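PDB 2WSI: flavin adenine dinucleotide synthase from Saccharomyces cerevisiae, which catalyses the transfer of the adenylyl group of ATP to flavin mononucleotide, forming the coenzyme FAD and releasing diphosphate. Local coordinates for residues Glu111-Leu116 / Ile224-Ser230; Tyr217-Thr222 / Tyr287-Leu293; Asn229-His235 / Leu298-Ile304. All blocks are in the same frame, centred on the assembly; numbering follows the deposited sequence.

Interaction 1. Residues Glu111-Leu116 / Ile224-Ser230; sequences ETFPTL and IGGINNS. With SO4 (sulfate ion), chain B.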
loop_
_atom_site.group_PDB
_atom_site.type_symbol
_atom_site.label_atom_id
_atom_site.label_comp_id
_atom_site.label_asym_id
_atom_site.label_seq_id
_atom_site.Cartn_x
_atom_site.Cartn_y
_atom_site.Cartn_z
ATOM N N GLU A 111 -10.657 0.579 -17.068
ATOM C CA GLU A 111 -11.519 1.126 -16.021
ATOM C C GLU A 111 -10.749 1.745 -14.849
ATOM O O GLU A 111 -11.333 2.066 -13.823
ATOM C CB GLU A 111 -12.474 0.037 -15.521
ATOM C CG GLU A 111 -13.404 -0.453 -16.629
ATOM C CD GLU A 111 -14.158 0.690 -17.293
ATOM O OE1 GLU A 111 -14.804 1.487 -16.573
ATOM O OE2 GLU A 111 -14.103 0.800 -18.535
ATOM N N THR A 112 -9.445 1.935 -15.004
ATOM C CA THR A 112 -8.629 2.491 -13.913
ATOM C C THR A 112 -8.944 3.975 -13.722
ATOM O O THR A 112 -9.005 4.723 -14.685
ATOM C CB THR A 112 -7.115 2.261 -14.214
ATOM O OG1 THR A 112 -6.874 0.853 -14.282
ATOM C CG2 THR A 112 -6.217 2.873 -13.148
ATOM N N PHE A 113 -9.188 4.412 -12.491
ATOM C CA PHE A 113 -9.438 5.847 -12.254
ATOM C C PHE A 113 -8.230 6.666 -12.655
ATOM O O PHE A 113 -7.139 6.350 -12.236
ATOM C CB PHE A 113 -9.661 6.149 -10.777
ATOM C CG PHE A 113 -10.973 5.673 -10.245
ATOM C CD1 PHE A 113 -12.113 6.459 -10.396
ATOM C CD2 PHE A 113 -11.059 4.468 -9.551
ATOM C CE1 PHE A 113 -13.342 6.036 -9.902
ATOM C CE2 PHE A 113 -12.287 4.027 -9.042
ATOM C CZ PHE A 113 -13.428 4.822 -9.213
ATOM N N PRO A 114 -8.430 7.762 -13.406
ATOM C CA PRO A 114 -7.317 8.679 -13.726
ATOM C C PRO A 114 -6.638 9.257 -12.480
ATOM O O PRO A 114 -5.444 9.491 -12.481
ATOM C CB PRO A 114 -7.985 9.811 -14.511
ATOM C CG PRO A 114 -9.336 9.305 -14.909
ATOM C CD PRO A 114 -9.711 8.172 -14.013
ATOM N N THR A 115 -7.404 9.499 -11.426
ATOM C CA THR A 115 -6.840 10.023 -10.197
ATOM C C THR A 115 -5.788 9.049 -9.651
ATOM O O THR A 115 -4.768 9.472 -9.106
ATOM C CB THR A 115 -7.937 10.214 -9.118
ATOM O OG1 THR A 115 -8.881 11.215 -9.550
ATOM C CG2 THR A 115 -7.300 10.648 -7.799
ATOM N N LEU A 116 -6.074 7.753 -9.783
ATOM C CA LEU A 116 -5.195 6.695 -9.271
ATOM C C LEU A 116 -3.988 6.550 -10.196
ATOM O O LEU A 116 -2.872 6.434 -9.736
ATOM C CB LEU A 116 -5.941 5.353 -9.182
ATOM C CG LEU A 116 -5.075 4.239 -8.589
ATOM C CD1 LEU A 116 -4.917 4.450 -7.093
ATOM C CD2 LEU A 116 -5.615 2.855 -8.892
ATOM N N ILE A 224 -10.416 0.729 -3.444
ATOM C CA ILE A 224 -10.429 1.267 -4.802
ATOM C C ILE A 224 -10.370 0.141 -5.827
ATOM O O ILE A 224 -9.451 -0.681 -5.817
ATOM C CB ILE A 224 -9.274 2.274 -5.058
ATOM C CG1 ILE A 224 -9.362 3.457 -4.089
ATOM C CG2 ILE A 224 -9.338 2.783 -6.491
ATOM C CD1 ILE A 224 -8.100 4.384 -4.113
ATOM N N GLY A 225 -11.387 0.098 -6.679
ATOM C CA GLY A 225 -11.430 -0.834 -7.788
ATOM C C GLY A 225 -11.335 -0.009 -9.057
ATOM O O GLY A 225 -10.467 0.863 -9.172
ATOM N N GLY A 226 -12.224 -0.270 -10.000
ATOM C CA GLY A 226 -12.272 0.499 -11.227
ATOM C C GLY A 226 -13.462 1.435 -11.251
ATOM O O GLY A 226 -14.300 1.433 -10.345
ATOM N N ILE A 227 -13.546 2.228 -12.311
ATOM C CA ILE A 227 -14.542 3.281 -12.412
ATOM C C ILE A 227 -15.948 2.696 -12.280
ATOM O O ILE A 227 -16.866 3.340 -11.774
ATOM C CB ILE A 227 -14.424 4.002 -13.770
ATOM C CG1 ILE A 227 -13.300 5.036 -13.728
ATOM C CG2 ILE A 227 -15.734 4.681 -14.131
ATOM C CD1 ILE A 227 -12.781 5.433 -15.092
ATOM N N ASN A 228 -16.101 1.459 -12.727
ATOM C CA ASN A 228 -17.423 0.865 -12.810
ATOM C C ASN A 228 -17.762 -0.069 -11.654
ATOM O O ASN A 228 -18.924 -0.436 -11.493
ATOM C CB ASN A 228 -17.573 0.113 -14.131
ATOM C CG ASN A 228 -16.556 -1.000 -14.288
ATOM O OD1 ASN A 228 -15.435 -0.916 -13.780
ATOM N ND2 ASN A 228 -16.939 -2.047 -15.005
ATOM N N ASN A 229 -16.770 -0.464 -10.856
ATOM C CA ASN A 229 -17.013 -1.447 -9.806
ATOM C C ASN A 229 -16.691 -0.964 -8.386
ATOM O O ASN A 229 -16.564 -1.788 -7.465
ATOM C CB ASN A 229 -16.263 -2.754 -10.117
ATOM C CG ASN A 229 -14.753 -2.621 -9.994
ATOM O OD1 ASN A 229 -14.241 -1.994 -9.067
ATOM N ND2 ASN A 229 -14.029 -3.246 -10.918
ATOM N N SER A 230 -16.562 0.353 -8.200
ATOM C CA SER A 230 -16.267 0.890 -6.864
ATOM C C SER A 230 -16.727 2.335 -6.677
ATOM O O SER A 230 -16.620 3.160 -7.574
ATOM C CB SER A 230 -14.774 0.761 -6.539
ATOM O OG SER A 230 -13.997 1.622 -7.351
HETATM S S SO4 B . -7.420 -0.679 -1.470
HETATM O O1 SO4 B . -8.163 -1.494 -2.412
HETATM O O2 SO4 B . -6.110 -0.401 -2.048
HETATM O O3 SO4 B . -8.149 0.573 -1.263
HETATM O O4 SO4 B . -7.181 -1.428 -0.242
HETATM O O HOH W 1 -8.560 2.263 -10.495
#
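Phe113 is the bump of this contact: its ring drops into the hollow of the loop that runs from Ile224 to Ser230. Ile227 covers one face, its CA 4.1 Å from the centroid of the Phe113 ring in a CH-pi contact. At the ring edge sits the hydroxyl of Ser230, with OG 3.4 Å from Phe113 CE2, and CG2 of Ile224 touches the ring obliquely. With CG anti to its own carbonyl carbon (chi1 -72°), the Phe113 ring is swung into the loop although the CB itself does not point there.

The loop holds its curve by itself. Gly226 N donates to Asn229 OD1 at 2.8 Å, and Gly226 O takes Asn229 N and Ser230 OG from opposite faces of its plane. At Gly226 a CB would sit tight against the carbonyl of Glu111.

A second, smaller bump is Ile227, wedged between Glu111 and Phe113; its N gives the one direct hydrogen bond across, 2.7 Å to Glu111 O, in the carbonyl plane. Glu111, bent at chi2, lays its CG against OD1 of Asn228. A water accepts from Phe113 N and donates to Gly225 O, 2.7 Å away. Ile224 N bonds O3 of a sulfate ion at 3.1 Å.

Phe113 is also the N-cap of helix 114-126, so the loop packs on a helix start of the PAPS reductase-like domain. With one direct bond and one water bridge at the rim of a hollow lined by backbone and by Ile224, Ile227 and Ser230, the shape of the Phe113 ring probably does most to place the loop.

Interaction 2. Residues Tyr217-Thr222 / Tyr287-Leu293; sequences YGKGFT and YYPGWYL. With SO4 (sulfate ion), chain B.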
loop_
_atom_site.group_PDB
_atom_site.type_symbol
_atom_site.label_atom_id
_atom_site.label_comp_id
_atom_site.label_asym_id
_atom_site.label_seq_id
_atom_site.Cartn_x
_atom_site.Cartn_y
_atom_site.Cartn_z
ATOM N N TYR A 217 -9.466 8.397 -1.372
ATOM C CA TYR A 217 -9.815 8.113 0.032
ATOM C C TYR A 217 -10.413 9.359 0.712
ATOM O O TYR A 217 -11.299 9.264 1.562
ATOM C CB TYR A 217 -8.586 7.589 0.816
ATOM C CG TYR A 217 -8.086 6.277 0.256
ATOM C CD1 TYR A 217 -8.915 5.152 0.200
ATOM C CD2 TYR A 217 -6.790 6.164 -0.256
ATOM C CE1 TYR A 217 -8.444 3.941 -0.330
ATOM C CE2 TYR A 217 -6.315 4.963 -0.808
ATOM C CZ TYR A 217 -7.139 3.860 -0.832
ATOM O OH TYR A 217 -6.663 2.690 -1.407
ATOM N N GLY A 218 -9.917 10.531 0.338
ATOM C CA GLY A 218 -10.477 11.772 0.846
ATOM C C GLY A 218 -11.948 11.961 0.468
ATOM O O GLY A 218 -12.666 12.680 1.144
ATOM N N LYS A 219 -12.395 11.315 -0.600
ATOM C CA LYS A 219 -13.792 11.428 -1.045
ATOM C C LYS A 219 -14.721 10.316 -0.520
ATOM O O LYS A 219 -15.889 10.212 -0.933
ATOM C CB LYS A 219 -13.862 11.443 -2.566
ATOM C CG LYS A 219 -13.106 12.608 -3.229
ATOM C CD LYS A 219 -13.570 13.980 -2.718
ATOM C CE LYS A 219 -14.916 14.375 -3.327
ATOM N NZ LYS A 219 -15.145 15.860 -3.317
ATOM N N GLY A 220 -14.220 9.480 0.386
ATOM C CA GLY A 220 -15.072 8.445 0.971
ATOM C C GLY A 220 -14.844 7.037 0.473
ATOM O O GLY A 220 -15.488 6.109 0.949
ATOM N N PHE A 221 -13.933 6.844 -0.488
ATOM C CA PHE A 221 -13.561 5.487 -0.847
ATOM C C PHE A 221 -12.872 4.816 0.340
ATOM O O PHE A 221 -12.096 5.462 1.052
ATOM C CB PHE A 221 -12.634 5.475 -2.087
ATOM C CG PHE A 221 -13.359 5.778 -3.386
ATOM C CD1 PHE A 221 -13.647 4.764 -4.293
ATOM C CD2 PHE A 221 -13.776 7.060 -3.677
ATOM C CE1 PHE A 221 -14.324 5.036 -5.475
ATOM C CE2 PHE A 221 -14.446 7.330 -4.856
ATOM C CZ PHE A 221 -14.722 6.322 -5.749
ATOM N N THR A 222 -13.148 3.525 0.547
ATOM C CA THR A 222 -12.383 2.722 1.509
ATOM C C THR A 222 -11.682 1.560 0.806
ATOM O O THR A 222 -10.922 0.804 1.397
ATOM C CB THR A 222 -13.298 2.143 2.604
ATOM O OG1 THR A 222 -14.322 1.348 1.981
ATOM C CG2 THR A 222 -13.894 3.267 3.433
ATOM N N TYR A 287 -19.827 12.476 1.782
ATOM C CA TYR A 287 -19.138 11.331 2.396
ATOM C C TYR A 287 -17.961 11.721 3.286
ATOM O O TYR A 287 -17.135 12.549 2.911
ATOM C CB TYR A 287 -18.625 10.372 1.322
ATOM C CG TYR A 287 -19.706 9.676 0.557
ATOM C CD1 TYR A 287 -20.183 8.433 0.970
ATOM C CD2 TYR A 287 -20.275 10.261 -0.574
ATOM C CE1 TYR A 287 -21.191 7.770 0.276
ATOM C CE2 TYR A 287 -21.288 9.606 -1.286
ATOM C CZ TYR A 287 -21.747 8.364 -0.845
ATOM O OH TYR A 287 -22.738 7.700 -1.537
ATOM N N TYR A 288 -17.899 11.116 4.469
ATOM C CA TYR A 288 -16.710 11.167 5.300
ATOM C C TYR A 288 -15.544 10.477 4.582
ATOM O O TYR A 288 -15.742 9.546 3.825
ATOM C CB TYR A 288 -16.942 10.451 6.626
ATOM C CG TYR A 288 -17.853 11.193 7.591
ATOM C CD1 TYR A 288 -17.325 12.052 8.548
ATOM C CD2 TYR A 288 -19.223 11.005 7.567
ATOM C CE1 TYR A 288 -18.138 12.719 9.447
ATOM C CE2 TYR A 288 -20.056 11.673 8.469
ATOM C CZ TYR A 288 -19.507 12.529 9.398
ATOM O OH TYR A 288 -20.319 13.194 10.288
ATOM N N PRO A 289 -14.328 10.945 4.834
ATOM C CA PRO A 289 -13.124 10.300 4.290
ATOM C C PRO A 289 -13.042 8.838 4.713
ATOM O O PRO A 289 -13.591 8.463 5.746
ATOM C CB PRO A 289 -11.984 11.106 4.918
ATOM C CG PRO A 289 -12.570 12.467 5.121
ATOM C CD PRO A 289 -14.032 12.227 5.485
ATOM N N GLY A 290 -12.339 8.032 3.923
ATOM C CA GLY A 290 -12.238 6.602 4.169
ATOM C C GLY A 290 -11.745 6.251 5.562
ATOM O O GLY A 290 -12.122 5.221 6.110
ATOM N N TRP A 291 -10.882 7.088 6.126
ATOM C CA TRP A 291 -10.257 6.777 7.409
ATOM C C TRP A 291 -11.245 6.941 8.577
ATOM O O TRP A 291 -10.896 6.747 9.743
ATOM C CB TRP A 291 -8.974 7.611 7.629
ATOM C CG TRP A 291 -9.078 9.106 7.385
ATOM C CD1 TRP A 291 -9.384 10.076 8.308
ATOM C CD2 TRP A 291 -8.801 9.792 6.166
ATOM N NE1 TRP A 291 -9.362 11.319 7.716
ATOM C CE2 TRP A 291 -8.998 11.174 6.404
ATOM C CE3 TRP A 291 -8.432 9.373 4.877
ATOM C CZ2 TRP A 291 -8.833 12.135 5.409
ATOM C CZ3 TRP A 291 -8.264 10.339 3.888
ATOM C CH2 TRP A 291 -8.460 11.700 4.166
ATOM N N TYR A 292 -12.485 7.272 8.246
ATOM C CA TYR A 292 -13.585 7.203 9.219
ATOM C C TYR A 292 -14.216 5.816 9.261
ATOM O O TYR A 292 -15.100 5.560 10.089
ATOM C CB TYR A 292 -14.675 8.249 8.915
ATOM C CG TYR A 292 -14.317 9.610 9.435
ATOM C CD1 TYR A 292 -14.830 10.076 10.637
ATOM C CD2 TYR A 292 -13.430 10.419 8.741
ATOM C CE1 TYR A 292 -14.474 11.332 11.127
ATOM C CE2 TYR A 292 -13.073 11.677 9.219
ATOM C CZ TYR A 292 -13.597 12.121 10.405
ATOM O OH TYR A 292 -13.220 13.352 10.859
ATOM N N LEU A 293 -13.793 4.920 8.370
ATOM C CA LEU A 293 -14.219 3.534 8.489
ATOM C C LEU A 293 -13.146 2.661 9.168
ATOM O O LEU A 293 -11.985 2.636 8.746
ATOM C CB LEU A 293 -14.581 2.952 7.139
ATOM C CG LEU A 293 -15.193 1.565 7.285
ATOM C CD1 LEU A 293 -16.710 1.711 7.404
ATOM C CD2 LEU A 293 -14.842 0.651 6.131
HETATM S S SO4 B . -7.420 -0.679 -1.470
HETATM O O1 SO4 B . -8.163 -1.494 -2.412
HETATM O O2 SO4 B . -6.110 -0.401 -2.048
HETATM O O3 SO4 B . -8.149 0.573 -1.263
HETATM O O4 SO4 B . -7.181 -1.428 -0.242
#
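Thr222, Gly290 and Gly218 lose the most surface here, and Thr222 does so with its methyl. CG2 lies 3.8 Å from both Leu293 CB and Gly290 O, and the Thr222 and Leu293 side chains cross at about a right angle. A chi1 of 58° sets CG2 anti to the carbonyl carbon of Thr222, aiming the methyl at Leu293 and the carbonyl of Gly290, while OG1 turns to another partner, the carbonyl of Glu299.

Gly290 is where the backbones lock. Its N gives a nearly straight bond (169°) to Tyr217 O, 2.9 Å away, and Gly220 N reaches the same oxygen from the opposite face of the carbonyl plane. The Gly290 CA rests 3.3 Å from Phe221 O in a CA-H...O contact; a CB there would clash with that oxygen, so the close approach depends on the lack of a side chain at Gly290. Phe221 O and Tyr288 O are buried here without a conventional hydrogen-bond partner, though Gly220 CA meets Tyr288 O at 3.1 Å.

The chain after helix 215-218 turns, with Gly220 at a positive phi, and meets a short 3-10 segment at 290-292. That pins the chain following helix 274-279 onto the PAPS reductase-like domain.

Gly218 presents its bare CA to the six-membered part of the Trp291 indole, 3.9 Å from CH2, with CB of Tyr217 close by at CZ3. Pro289 CB covers one face of the same indole, over its centre. Outside the two segments, Trp203 and Leu207 of helix 199-209 also touch Trp291. At the far end of Tyr217, the hydroxyl donates to O3 of a sulfate, probably from the crystallisation liquor, at 2.6 Å and in the ring plane; it is also hydrogen-bonded to Lys64 N.

Interaction 3. Residues Asn229-His235 / Leu298-Ile304; sequences NSLPNPH and LERAGRI. With FAD (flavin-adenine dinucleotide), chain C.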
loop_
_atom_site.group_PDB
_atom_site.type_symbol
_atom_site.label_atom_id
_atom_site.label_comp_id
_atom_site.label_asym_id
_atom_site.label_seq_id
_atom_site.Cartn_x
_atom_site.Cartn_y
_atom_site.Cartn_z
ATOM N N ASN A 229 -16.770 -0.464 -10.856
ATOM C CA ASN A 229 -17.013 -1.447 -9.806
ATOM C C ASN A 229 -16.691 -0.964 -8.386
ATOM O O ASN A 229 -16.564 -1.788 -7.465
ATOM C CB ASN A 229 -16.263 -2.754 -10.117
ATOM C CG ASN A 229 -14.753 -2.621 -9.994
ATOM O OD1 ASN A 229 -14.241 -1.994 -9.067
ATOM N ND2 ASN A 229 -14.029 -3.246 -10.918
ATOM N N SER A 230 -16.562 0.353 -8.200
ATOM C CA SER A 230 -16.267 0.890 -6.864
ATOM C C SER A 230 -16.727 2.335 -6.677
ATOM O O SER A 230 -16.620 3.160 -7.574
ATOM C CB SER A 230 -14.774 0.761 -6.539
ATOM O OG SER A 230 -13.997 1.622 -7.351
ATOM N N LEU A 231 -17.239 2.622 -5.483
ATOM C CA LEU A 231 -17.795 3.929 -5.142
ATOM C C LEU A 231 -17.370 4.286 -3.750
ATOM O O LEU A 231 -16.852 3.443 -3.034
ATOM C CB LEU A 231 -19.319 3.872 -5.098
ATOM C CG LEU A 231 -20.018 3.014 -6.136
ATOM C CD1 LEU A 231 -21.463 2.752 -5.705
ATOM C CD2 LEU A 231 -19.947 3.740 -7.454
ATOM N N PRO A 232 -17.660 5.518 -3.332
ATOM C CA PRO A 232 -17.495 5.900 -1.930
ATOM C C PRO A 232 -18.301 4.969 -1.037
ATOM O O PRO A 232 -19.309 4.394 -1.471
ATOM C CB PRO A 232 -18.040 7.333 -1.883
ATOM C CG PRO A 232 -18.001 7.801 -3.308
ATOM C CD PRO A 232 -18.236 6.599 -4.141
ATOM N N ASN A 233 -17.858 4.776 0.197
ATOM C CA ASN A 233 -18.476 3.749 1.025
ATOM C C ASN A 233 -19.844 4.236 1.544
ATOM O O ASN A 233 -19.921 5.286 2.175
ATOM C CB ASN A 233 -17.558 3.378 2.189
ATOM C CG ASN A 233 -17.978 2.085 2.868
ATOM O OD1 ASN A 233 -19.132 1.919 3.261
ATOM N ND2 ASN A 233 -17.035 1.187 3.049
ATOM N N PRO A 234 -20.923 3.483 1.267
ATOM C CA PRO A 234 -22.264 3.969 1.666
ATOM C C PRO A 234 -22.387 4.159 3.174
ATOM O O PRO A 234 -23.220 4.940 3.629
ATOM C CB PRO A 234 -23.219 2.865 1.176
ATOM C CG PRO A 234 -22.371 1.653 0.916
ATOM C CD PRO A 234 -20.961 2.161 0.608
ATOM N N HIS A 235 -21.542 3.466 3.941
ATOM C CA HIS A 235 -21.515 3.637 5.384
ATOM C C HIS A 235 -20.820 4.926 5.818
ATOM O O HIS A 235 -20.841 5.261 7.007
ATOM C CB HIS A 235 -20.903 2.402 6.066
ATOM C CG HIS A 235 -21.616 1.132 5.726
ATOM N ND1 HIS A 235 -22.807 0.765 6.321
ATOM C CD2 HIS A 235 -21.335 0.168 4.818
ATOM C CE1 HIS A 235 -23.217 -0.382 5.807
ATOM N NE2 HIS A 235 -22.344 -0.764 4.891
ATOM N N LEU A 298 -16.871 -3.966 6.594
ATOM C CA LEU A 298 -17.555 -3.035 5.712
ATOM C C LEU A 298 -16.620 -2.390 4.675
ATOM O O LEU A 298 -17.050 -1.529 3.909
ATOM C CB LEU A 298 -18.203 -1.933 6.547
ATOM C CG LEU A 298 -19.328 -2.402 7.489
ATOM C CD1 LEU A 298 -19.953 -1.211 8.221
ATOM C CD2 LEU A 298 -20.366 -3.155 6.695
ATOM N N GLU A 299 -15.366 -2.829 4.653
ATOM C CA GLU A 299 -14.325 -2.194 3.844
ATOM C C GLU A 299 -14.655 -2.200 2.356
ATOM O O GLU A 299 -14.386 -1.234 1.635
ATOM C CB GLU A 299 -12.974 -2.888 4.090
ATOM C CG GLU A 299 -11.792 -2.266 3.346
ATOM C CD GLU A 299 -10.413 -2.721 3.896
ATOM O OE1 GLU A 299 -10.375 -3.364 4.953
ATOM O OE2 GLU A 299 -9.374 -2.408 3.273
ATOM N N ARG A 300 -15.239 -3.287 1.877
ATOM C CA ARG A 300 -15.494 -3.396 0.454
ATOM C C ARG A 300 -16.952 -3.057 0.107
ATOM O O ARG A 300 -17.426 -3.419 -0.956
ATOM C CB ARG A 300 -15.152 -4.812 -0.022
ATOM C CG ARG A 300 -13.663 -5.137 0.094
ATOM C CD ARG A 300 -13.365 -6.495 -0.480
ATOM N NE ARG A 300 -13.618 -6.521 -1.913
ATOM C CZ ARG A 300 -12.686 -6.337 -2.844
ATOM N NH1 ARG A 300 -11.423 -6.126 -2.500
ATOM N NH2 ARG A 300 -13.024 -6.371 -4.125
ATOM N N ALA A 301 -17.638 -2.345 0.994
ATOM C CA ALA A 301 -19.074 -2.098 0.811
ATOM C C ALA A 301 -19.375 -1.225 -0.407
ATOM O O ALA A 301 -20.455 -1.330 -0.995
ATOM C CB ALA A 301 -19.691 -1.495 2.060
ATOM N N GLY A 302 -18.433 -0.375 -0.794
ATOM C CA GLY A 302 -18.578 0.393 -2.023
ATOM C C GLY A 302 -18.197 -0.349 -3.310
ATOM O O GLY A 302 -18.239 0.238 -4.396
ATOM N N ARG A 303 -17.836 -1.628 -3.192
ATOM C CA ARG A 303 -17.454 -2.455 -4.339
ATOM C C ARG A 303 -18.584 -3.374 -4.867
ATOM O O ARG A 303 -19.631 -3.516 -4.237
ATOM C CB ARG A 303 -16.260 -3.329 -3.959
ATOM C CG ARG A 303 -15.091 -2.569 -3.359
ATOM C CD ARG A 303 -14.315 -1.879 -4.445
ATOM N NE ARG A 303 -13.837 -2.830 -5.448
ATOM C CZ ARG A 303 -12.625 -3.376 -5.450
ATOM N NH1 ARG A 303 -11.757 -3.069 -4.506
ATOM N NH2 ARG A 303 -12.275 -4.231 -6.402
ATOM N N ILE A 304 -18.331 -4.003 -6.017
ATOM C CA ILE A 304 -19.244 -4.967 -6.657
ATOM C C ILE A 304 -20.327 -4.242 -7.433
ATOM O O ILE A 304 -20.383 -3.015 -7.422
ATOM C CB ILE A 304 -19.889 -5.961 -5.642
ATOM C CG1 ILE A 304 -18.857 -6.982 -5.152
ATOM C CG2 ILE A 304 -21.084 -6.695 -6.260
ATOM C CD1 ILE A 304 -17.911 -6.440 -4.105
HETATM P PA FAD C . -6.644 -6.446 -4.834
HETATM O O1A FAD C . -7.564 -5.276 -5.053
HETATM O O2A FAD C . -6.603 -7.336 -6.047
HETATM O O5B FAD C . -5.158 -6.016 -4.348
HETATM C C5B FAD C . -4.331 -7.001 -3.757
HETATM C C4B FAD C . -2.873 -6.688 -4.111
HETATM O O4B FAD C . -2.616 -7.082 -5.433
HETATM C C3B FAD C . -2.585 -5.201 -4.055
HETATM O O3B FAD C . -2.180 -4.798 -2.770
HETATM C C2B FAD C . -1.464 -5.062 -5.068
HETATM O O2B FAD C . -0.220 -5.378 -4.477
HETATM C C1B FAD C . -1.812 -6.117 -6.085
HETATM N N9A FAD C . -2.601 -5.486 -7.155
HETATM C C8A FAD C . -3.966 -5.416 -7.282
HETATM N N7A FAD C . -4.265 -4.757 -8.434
HETATM C C5A FAD C . -3.094 -4.393 -9.017
HETATM C C6A FAD C . -2.797 -3.703 -10.175
HETATM N N6A FAD C . -3.751 -3.240 -11.004
HETATM N N1A FAD C . -1.484 -3.525 -10.501
HETATM C C2A FAD C . -0.459 -3.997 -9.709
HETATM N N3A FAD C . -0.760 -4.650 -8.536
HETATM C C4A FAD C . -2.058 -4.863 -8.228
HETATM N N1 FAD C . -5.274 -15.558 -6.924
HETATM C C2 FAD C . -5.303 -16.929 -6.898
HETATM O O2 FAD C . -6.357 -17.521 -6.667
HETATM N N3 FAD C . -4.157 -17.647 -7.133
HETATM C C4 FAD C . -2.968 -17.004 -7.404
HETATM O O4 FAD C . -1.974 -17.712 -7.595
HETATM C C4X FAD C . -2.932 -15.606 -7.434
HETATM N N5 FAD C . -1.754 -14.912 -7.699
HETATM C C5X FAD C . -1.737 -13.531 -7.714
HETATM C C6 FAD C . -0.562 -12.826 -7.979
HETATM C C7 FAD C . -0.581 -11.429 -8.020
HETATM C C7M FAD C . 0.663 -10.641 -8.314
HETATM C C8 FAD C . -1.768 -10.751 -7.776
HETATM C C8M FAD C . -1.800 -9.251 -7.789
HETATM C C9 FAD C . -2.927 -11.454 -7.503
HETATM C C9A FAD C . -2.923 -12.834 -7.483
HETATM N N10 FAD C . -4.099 -13.510 -7.225
HETATM C C10 FAD C . -4.096 -14.889 -7.178
HETATM C "C1'" FAD C . -5.358 -12.736 -6.944
HETATM C "C2'" FAD C . -5.471 -12.422 -5.436
HETATM O "O2'" FAD C . -5.312 -13.553 -4.613
HETATM C "C3'" FAD C . -6.784 -11.736 -5.068
HETATM O "O3'" FAD C . -7.835 -12.667 -5.159
HETATM C "C4'" FAD C . -7.055 -10.559 -5.986
HETATM O "O4'" FAD C . -5.901 -9.751 -6.093
HETATM C "C5'" FAD C . -8.191 -9.698 -5.431
HETATM O "O5'" FAD C . -8.016 -9.544 -4.035
HETATM P P FAD C . -8.299 -8.129 -3.318
HETATM O O1P FAD C . -9.481 -7.459 -3.978
HETATM O O2P FAD C . -8.421 -8.318 -1.823
HETATM O O3P FAD C . -7.006 -7.211 -3.490
#
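Leu298 O is gripped by two donors on opposite faces of its carbonyl plane: Ala301 N, closing a type I turn, and Asn233 ND2 from across the contact, 2.8 Å away. The oxygen lies in the amide plane of Asn233, at an N-H...O angle of 155°. Asn233 has its CG anti to the backbone N (chi1 -165°), which carries the amide over to the turn. Its other end, OD1, accepts from His235 N on a lone pair at 2.9 Å, an Asx turn, so the amide is fixed at both ends; ND2 also bonds Thr222 OG1. An alanine here is likely to leave Leu298 O with only its turn bond and His235 N without its acceptor, freeing the 3-10 start to shift.

His235 turns one ring face to Leu298: CD1 of Leu298 stands 3.8 Å from the His235 ring centroid, almost on the ring normal. At the edge of the same ring lies the methyl of Ala301, which also touches Asn233 OD1.

Further along, the two segments meet in a single beta bridge, Ser230 with Arg303. Leu231 N donates to Gly302 O at 2.8 Å, and Ile304 N reaches Asn229 O only weakly. Gly302 sits so close that a CB would clash with Leu231 O. The Arg303 chain bends at chi2 and chi3, laying CD 3.4 Å from Ser230 CB, and its guanidinium runs beside the Asn229 amide with the planes 21° apart; NH1 bonds Ser223 OG.

From the second type I turn Arg300 leaves toward the FAD, its NH1 making a weak bond of 2.8 Å to O1P. Amide and carbonyl bonds, backed by apolar packing on His235, probably hold the C-terminal turns so that this cationic arm faces the pyrophosphate.

In the fold
The three contacts gather round one continuous stretch of chain, residues 217-235, on the FAD side of the molecule. Interactions 1 and 3 share Asn229 and Ser230 and have centres about 12 Å apart; interactions 2 and 3 are about 10 Å apart, joined by Thr222 OG1 to Glu299 O (2.6 Å) and Gly220 O to Asn233 N (2.8 Å), both probable hydrogen bonds. Interaction 1 meets interaction 2 where Phe113 CZ packs 3.8 Å from Phe221 CE1, and both touch the sulfate, which Lys64 also binds. Only interaction 3 contacts FAD directly, through Arg300; in interaction 1 the side chain of Thr112 is about 6 Å from the bound FAD.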